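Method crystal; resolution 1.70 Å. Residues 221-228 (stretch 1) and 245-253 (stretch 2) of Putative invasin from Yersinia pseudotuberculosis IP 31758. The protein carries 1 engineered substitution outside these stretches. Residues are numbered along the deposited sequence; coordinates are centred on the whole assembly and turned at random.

Stretch 1, residues 221-228: SPDSAQAS
Stretch 2 (245-253) KRPYLAAEK

Two irregular segments of one chain meet here over a modest area, 330 Å² summed over both sides, with apolar packing, one direct hydrogen bond and two bridging waters. Stretch 1 is extended at Ser-221 and Pro-222 (phi/psi -120/140° and -74/152°), passes through Asp-223 (-83/78°) and Ser-224 (-136/139°), and folds into a type I beta turn from Ser-224 to Ala-227. The turn places Ala-225 and Gln-226 at -62/-17° and -90/-7° and is closed by Ala-227 N to Ser-224 O at 3.0 Å; Ser-224 OG also accepts from Gln-226 N at 3.0 Å. Stretch 2 is extended from Lys-245 to Leu-249, with psi between 141° and 159°, then takes helical angles over Ala-250 to Glu-252, where Glu-252 N reaches back to Leu-249 O at 2.9 Å. In register, the CA atoms of Gln-226 and Ala-251 lie 6.7 Å apart and those of Ala-227 and Leu-249 7.6 Å.

The apolar contact centres on Leu-249, which is buried, points toward stretch 1 and adopts the m,t rotamer (chi1 -68°, chi2 171°). Its CD1 methyl lies 3.7 Å from CG of Pro-222, 3.9 Å from CA of Ala-227 and 4.2 Å from CB of Ala-227. Pro-222, C-gamma endo, offers a compact hydrocarbon ring well suited to such a buried site, while the small side chain of Ala-227, directed sideways, lets the leucine methyl come close to the backbone. Pro-222 also covers one face of the Arg-246 guanidinium, its CB 3.6 Å from CZ, so the flat group packs against hydrocarbon while its edge remains available for hydrogen bonds.

Those polar bonds organise stretch 2 internally. Arg-246 (chi1 65°, chi2 164°, chi3 175°, chi4 85°) meets the Glu-252 carboxylate through two parallel contacts: NH2 to OE2 at 2.8 Å, a salt bridge, and NH1 to OE1 at 3.0 Å. NH1 also donates to Pro-247 O at 3.0 Å. Glu-252 OE1 accepts from Leu-249 N at 2.8 Å, tying the carboxylate to the backbone beside the leucine. Glutamate has the reach for this: its CB points sideways, but with chi1 -73°, chi2 171° and chi3 -40° its end comes nearer stretch 1.

The direct hydrogen bond between the stretches is weak: Gln-226 NE2 donates to Ala-251 O at 3.1 Å with an angle of 133°. The glutamine side chain (chi1 -59°, chi2 178°, chi3 -81°) is long enough to cross the gap, and its amide supplies both a donor and an acceptor. The small Ala-251 CB sits 3.6 Å from Gln-226 NE2.

Water completes the junction. One molecule accepts from Ser-224 OG at 2.6 Å and donates to Gln-226 OE1 at 3.0 Å and Glu-252 OE2 at 2.8 Å, spanning the 4.2 Å between Ser-224 OG and Glu-252 OE2. The other donates to Asp-223 O and accepts from Arg-246 NH2, each at 3.0 Å.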

# COMPACT_ATOMS: atom_id res chain seq x y z
N SER A 221 20.02 7.37 -3.94
CA SER A 221 20.59 6.19 -4.55
C SER A 221 20.49 6.28 -6.07
O SER A 221 19.48 6.74 -6.61
CB SER A 221 19.85 4.92 -4.09
OG SER A 221 20.23 4.57 -2.77
N PRO A 222 21.52 5.85 -6.79
CA PRO A 222 21.41 5.86 -8.26
C PRO A 222 20.50 4.76 -8.76
O PRO A 222 20.34 3.71 -8.13
CB PRO A 222 22.86 5.66 -8.71
CG PRO A 222 23.50 4.90 -7.61
CD PRO A 222 22.80 5.29 -6.33
N ASP A 223 19.89 5.01 -9.92
CA ASP A 223 19.04 4.02 -10.59
C ASP A 223 19.95 3.09 -11.37
O ASP A 223 20.13 3.20 -12.59
CB ASP A 223 18.01 4.70 -11.49
CG ASP A 223 17.05 3.70 -12.12
OD1 ASP A 223 16.98 2.54 -11.65
OD2 ASP A 223 16.36 4.07 -13.10
N SER A 224 20.56 2.17 -10.63
CA SER A 224 21.49 1.19 -11.17
C SER A 224 21.17 -0.16 -10.56
O SER A 224 20.88 -0.26 -9.37
CB SER A 224 22.94 1.56 -10.84
OG SER A 224 23.79 0.43 -10.98
N ALA A 225 21.22 -1.21 -11.38
CA ALA A 225 21.00 -2.55 -10.85
C ALA A 225 22.05 -2.93 -9.81
O ALA A 225 21.82 -3.88 -9.05
CB ALA A 225 21.00 -3.57 -12.00
N GLN A 226 23.18 -2.21 -9.76
CA GLN A 226 24.23 -2.47 -8.78
C GLN A 226 24.05 -1.68 -7.49
O GLN A 226 24.82 -1.90 -6.54
CB GLN A 226 25.61 -2.12 -9.37
CG GLN A 226 25.97 -2.90 -10.62
CD GLN A 226 27.31 -2.48 -11.17
OE1 GLN A 226 27.43 -1.47 -11.86
NE2 GLN A 226 28.35 -3.26 -10.85
N ALA A 227 23.09 -0.77 -7.43
CA ALA A 227 22.84 -0.00 -6.21
C ALA A 227 22.23 -0.88 -5.13
O ALA A 227 21.56 -1.88 -5.42
CB ALA A 227 21.91 1.17 -6.51
N SER A 228 22.47 -0.50 -3.88
CA SER A 228 21.89 -1.22 -2.75
C SER A 228 20.40 -0.96 -2.63
O SER A 228 19.60 -1.89 -2.46
CB SER A 228 22.61 -0.83 -1.46
OG SER A 228 23.95 -1.29 -1.45
N LYS A 245 28.40 14.93 -14.07
CA LYS A 245 27.94 13.56 -13.88
C LYS A 245 27.88 13.23 -12.39
O LYS A 245 28.72 13.68 -11.61
CB LYS A 245 28.87 12.59 -14.60
CG LYS A 245 28.31 11.19 -14.83
CD LYS A 245 29.37 10.27 -15.41
CE LYS A 245 28.78 8.98 -15.96
NZ LYS A 245 27.92 8.29 -14.95
N ARG A 246 26.88 12.43 -12.00
CA ARG A 246 26.83 11.96 -10.63
C ARG A 246 28.11 11.20 -10.31
O ARG A 246 28.79 10.71 -11.22
CB ARG A 246 25.62 11.05 -10.41
CG ARG A 246 25.64 9.75 -11.19
CD ARG A 246 24.62 8.78 -10.61
NE ARG A 246 24.49 7.54 -11.38
CZ ARG A 246 25.27 6.47 -11.23
NH1 ARG A 246 26.26 6.45 -10.36
NH2 ARG A 246 25.04 5.39 -11.98
N PRO A 247 28.47 11.09 -9.04
CA PRO A 247 29.62 10.25 -8.67
C PRO A 247 29.34 8.78 -8.96
O PRO A 247 28.19 8.34 -9.06
CB PRO A 247 29.79 10.50 -7.17
CG PRO A 247 28.49 11.04 -6.71
CD PRO A 247 27.90 11.78 -7.87
N TYR A 248 30.42 8.02 -9.08
CA TYR A 248 30.35 6.60 -9.39
C TYR A 248 30.21 5.77 -8.13
O TYR A 248 30.84 6.06 -7.10
CB TYR A 248 31.62 6.15 -10.13
CG TYR A 248 31.71 6.56 -11.58
CD1 TYR A 248 31.09 5.81 -12.57
CD2 TYR A 248 32.44 7.68 -11.96
CE1 TYR A 248 31.19 6.17 -13.90
CE2 TYR A 248 32.53 8.05 -13.29
CZ TYR A 248 31.90 7.29 -14.26
OH TYR A 248 31.99 7.64 -15.58
N LEU A 249 29.39 4.72 -8.21
CA LEU A 249 29.43 3.68 -7.20
C LEU A 249 30.77 2.95 -7.25
O LEU A 249 31.39 2.83 -8.31
CB LEU A 249 28.31 2.67 -7.41
CG LEU A 249 26.87 3.13 -7.18
CD1 LEU A 249 25.89 2.05 -7.65
CD2 LEU A 249 26.62 3.46 -5.72
N ALA A 250 31.21 2.47 -6.09
CA ALA A 250 32.40 1.62 -6.05
C ALA A 250 32.26 0.44 -7.01
O ALA A 250 33.20 0.08 -7.72
CB ALA A 250 32.65 1.14 -4.63
N ALA A 251 31.06 -0.15 -7.06
CA ALA A 251 30.80 -1.27 -7.96
C ALA A 251 30.90 -0.88 -9.42
O ALA A 251 31.05 -1.76 -10.28
CB ALA A 251 29.42 -1.86 -7.66
N GLU A 252 30.79 0.41 -9.74
CA GLU A 252 30.96 0.90 -11.11
C GLU A 252 32.41 1.19 -11.47
O GLU A 252 32.73 1.27 -12.66
CB GLU A 252 30.11 2.17 -11.32
CG GLU A 252 28.62 1.88 -11.41
CD GLU A 252 27.75 3.13 -11.40
OE1 GLU A 252 28.06 4.07 -10.64
OE2 GLU A 252 26.74 3.17 -12.14
N LYS A 253 33.29 1.35 -10.48
CA LYS A 253 34.71 1.63 -10.71
C LYS A 253 35.52 0.72 -9.80
O LYS A 253 36.10 1.18 -8.80
CB LYS A 253 35.03 3.10 -10.47
CG LYS A 253 34.42 4.03 -11.50
CD LYS A 253 35.15 3.94 -12.84
CE LYS A 253 34.50 4.83 -13.89
NZ LYS A 253 35.17 4.72 -15.22
O HOH W 1 22.53 4.78 -13.49
O HOH W 2 25.63 0.70 -12.73